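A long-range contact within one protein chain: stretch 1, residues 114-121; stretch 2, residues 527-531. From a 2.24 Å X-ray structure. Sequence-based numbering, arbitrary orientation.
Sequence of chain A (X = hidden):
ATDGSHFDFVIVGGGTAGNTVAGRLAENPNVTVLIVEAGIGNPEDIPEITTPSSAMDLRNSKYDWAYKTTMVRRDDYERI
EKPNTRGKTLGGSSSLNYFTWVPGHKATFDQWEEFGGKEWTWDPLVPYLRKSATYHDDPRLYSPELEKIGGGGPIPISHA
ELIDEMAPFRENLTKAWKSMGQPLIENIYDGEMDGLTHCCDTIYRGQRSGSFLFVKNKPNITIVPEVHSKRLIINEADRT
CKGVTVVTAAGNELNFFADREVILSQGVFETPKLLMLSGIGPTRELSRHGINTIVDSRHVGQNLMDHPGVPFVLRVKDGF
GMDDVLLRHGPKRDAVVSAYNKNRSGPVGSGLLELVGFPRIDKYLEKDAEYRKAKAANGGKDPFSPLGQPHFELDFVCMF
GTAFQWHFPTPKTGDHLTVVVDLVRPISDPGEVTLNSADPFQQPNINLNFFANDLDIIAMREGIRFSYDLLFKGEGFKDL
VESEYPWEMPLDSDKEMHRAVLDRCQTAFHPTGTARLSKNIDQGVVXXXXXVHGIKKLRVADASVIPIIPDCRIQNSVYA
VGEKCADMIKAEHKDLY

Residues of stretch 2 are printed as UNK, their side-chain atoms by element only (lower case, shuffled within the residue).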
# COMPACT_ATOMS: atom_id res chain seq x y z
N GLU A 114 -12.22 33.73 -6.78
CA GLU A 114 -10.95 34.02 -6.13
C GLU A 114 -9.77 33.65 -7.01
O GLU A 114 -8.67 34.17 -6.85
CB GLU A 114 -10.86 33.25 -4.82
CG GLU A 114 -9.56 33.45 -4.07
CD GLU A 114 -9.48 32.56 -2.85
OE1 GLU A 114 -10.43 31.78 -2.63
OE2 GLU A 114 -8.47 32.63 -2.11
N PHE A 115 -10.00 32.74 -7.95
CA PHE A 115 -8.93 32.29 -8.83
C PHE A 115 -9.10 32.86 -10.23
O PHE A 115 -8.12 33.23 -10.87
CB PHE A 115 -8.90 30.76 -8.88
CG PHE A 115 -8.63 30.13 -7.55
CD1 PHE A 115 -7.34 29.78 -7.18
CD2 PHE A 115 -9.67 29.90 -6.66
CE1 PHE A 115 -7.09 29.19 -5.96
CE2 PHE A 115 -9.43 29.31 -5.43
CZ PHE A 115 -8.15 28.96 -5.07
N GLY A 116 -10.34 32.91 -10.72
CA GLY A 116 -10.56 33.24 -12.11
C GLY A 116 -11.31 34.53 -12.37
O GLY A 116 -11.55 34.88 -13.53
N GLY A 117 -11.68 35.23 -11.31
CA GLY A 117 -12.49 36.43 -11.44
C GLY A 117 -13.91 36.06 -11.83
O GLY A 117 -14.28 34.89 -11.90
N LYS A 118 -14.71 37.08 -12.12
CA LYS A 118 -16.15 36.90 -12.30
C LYS A 118 -16.53 35.89 -13.38
O LYS A 118 -17.51 35.17 -13.23
CB LYS A 118 -16.82 38.25 -12.60
CG LYS A 118 -18.01 38.54 -11.71
CD LYS A 118 -17.60 38.54 -10.24
CE LYS A 118 -18.77 38.88 -9.31
NZ LYS A 118 -19.96 37.98 -9.52
N GLU A 119 -15.77 35.83 -14.46
CA GLU A 119 -16.16 34.95 -15.56
C GLU A 119 -16.07 33.47 -15.18
O GLU A 119 -16.61 32.59 -15.88
CB GLU A 119 -15.33 35.27 -16.83
CG GLU A 119 -13.84 34.93 -16.73
CD GLU A 119 -13.05 35.30 -17.99
OE1 GLU A 119 -13.45 34.90 -19.12
OE2 GLU A 119 -12.03 36.01 -17.85
N TRP A 120 -15.39 33.16 -14.09
CA TRP A 120 -15.37 31.79 -13.60
C TRP A 120 -16.24 31.62 -12.36
O TRP A 120 -15.77 31.16 -11.33
CB TRP A 120 -13.94 31.32 -13.31
CG TRP A 120 -13.08 31.10 -14.54
CD1 TRP A 120 -12.20 31.98 -15.08
CD2 TRP A 120 -13.04 29.93 -15.37
NE1 TRP A 120 -11.59 31.43 -16.19
CE2 TRP A 120 -12.10 30.17 -16.39
CE3 TRP A 120 -13.72 28.70 -15.35
CZ2 TRP A 120 -11.81 29.24 -17.38
CZ3 TRP A 120 -13.43 27.77 -16.33
CH2 TRP A 120 -12.48 28.04 -17.33
N THR A 121 -17.50 32.03 -12.45
CA THR A 121 -18.47 31.82 -11.38
C THR A 121 -19.70 31.09 -11.94
O THR A 121 -19.79 30.87 -13.15
CB THR A 121 -18.89 33.13 -10.70
OG1 THR A 121 -19.41 34.03 -11.68
CG2 THR A 121 -17.72 33.77 -10.01
N UNK A 527 -3.63 31.58 -16.18
CA UNK A 527 -4.44 32.76 -15.90
C UNK A 527 -5.91 32.53 -16.24
O UNK A 527 -6.30 31.44 -16.67
o UNK A 527 -3.38 34.82 -18.79
c UNK A 527 -3.87 34.02 -16.60
c UNK A 527 -4.00 33.97 -18.12
o UNK A 527 -4.74 33.11 -18.66
N UNK A 528 -6.75 33.57 -16.06
CA UNK A 528 -8.17 33.35 -16.34
C UNK A 528 -8.49 32.97 -17.79
O UNK A 528 -9.58 32.44 -18.03
c UNK A 528 -8.81 34.70 -15.97
c UNK A 528 -7.94 35.19 -14.86
c UNK A 528 -6.53 34.81 -15.30
N UNK A 529 -7.60 33.22 -18.73
CA UNK A 529 -7.83 32.79 -20.10
C UNK A 529 -7.14 31.45 -20.34
O UNK A 529 -6.95 31.03 -21.48
c UNK A 529 -9.92 36.69 -20.54
c UNK A 529 -7.35 33.84 -21.10
n UNK A 529 -11.39 36.75 -20.68
c UNK A 529 -9.43 35.27 -20.79
c UNK A 529 -7.90 35.24 -20.82
N UNK A 530 -6.75 30.80 -19.24
CA UNK A 530 -6.18 29.47 -19.29
C UNK A 530 -4.83 29.47 -19.99
O UNK A 530 -4.36 28.43 -20.43
c UNK A 530 -8.46 28.26 -19.22
c UNK A 530 -9.30 27.22 -19.94
c UNK A 530 -7.14 28.48 -19.96
c UNK A 530 -8.21 27.85 -17.76
N UNK A 531 -4.22 30.65 -20.08
CA UNK A 531 -2.85 30.76 -20.59
C UNK A 531 -1.84 30.47 -19.48
O UNK A 531 -1.99 30.97 -18.36
c UNK A 531 -3.89 34.23 -24.08
c UNK A 531 -3.44 32.51 -22.36
c UNK A 531 -2.59 32.16 -21.15
c UNK A 531 -3.18 33.93 -22.79
n UNK A 531 -3.28 35.43 -24.69

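Position 527 has four side-chain atoms, two carbons and two oxygens. The second carbon carries both oxygens, which makes a short carboxylate. CA-to-CB points away from stretch 1, and the nearest approach is CB of 527 to Phe115 O, 7.2 Å. The residue is Asp527. Its work lies within its own stretch: OD1 accepts a bond from the backbone N of 531 at 2.9 Å, and a weak one from the backbone N of 529, also at 2.9 Å.

Position 528 has three side-chain carbons. They close a ring onto the backbone N. CA-to-CB points sideways. CB is 3.7 Å from Gly116 O and 4.0 Å from Glu119 OE2. The residue is Pro528. The backbones come close here, with Gly116 CA and Pro528 CA 4.9 Å apart. The carbonyl of Pro528 is the acceptor for the indole: Trp120 NE1 donates to Pro528 O at 2.9 Å. The angle at the hydrogen is 170°, and the oxygen sits at the ring edge, near its plane, as a nearly straight N-H...O hydrogen bond requires.

Position 529 has four carbons in a row ending in a nitrogen. CA-to-CB points away from stretch 1, but the end of the chain comes nearer. The terminal nitrogen meets the carboxylate of Glu119. An unbranched chain with a terminal amine is lysine, Lys529. NZ forms a salt bridge with Glu119, donating to OE2 at 3.0 Å and weakly to OE1 at 3.2 Å.

Position 530 has four carbons, forked at the second. One tip of the fork approaches the six-membered part of the Trp120 ring. The residue is Leu530, with CD2 3.9 Å from Trp120 CZ2. Its backbone N donates to Asp527 O at 2.7 Å, within a type I turn from Asp527 to Leu530.

Position 531 again has four carbons in a row and a terminal nitrogen. It touches nothing on stretch 1. The residue is Lys531. Its backbone O accepts a bond from Asp527 N at 2.8 Å.

The contact is small, burying 266 Å² over both sides. Gly117 is the first residue to leave helical phi/psi, with positive phi. Trp120 N then bonds to Gly117 O at 3.0 Å. Glu119 and Trp120 both direct CA-to-CB toward the turn of stretch 2. Glu119 pairs by charge with Lys529. Trp120 bonds to the Pro528 carbonyl and also packs against Leu530. At Gly116, an ideal CB would lie 2.5 Å from Trp120 CD1, a clash that glycine avoids.

Stretch 2 (527-531) DPKLK
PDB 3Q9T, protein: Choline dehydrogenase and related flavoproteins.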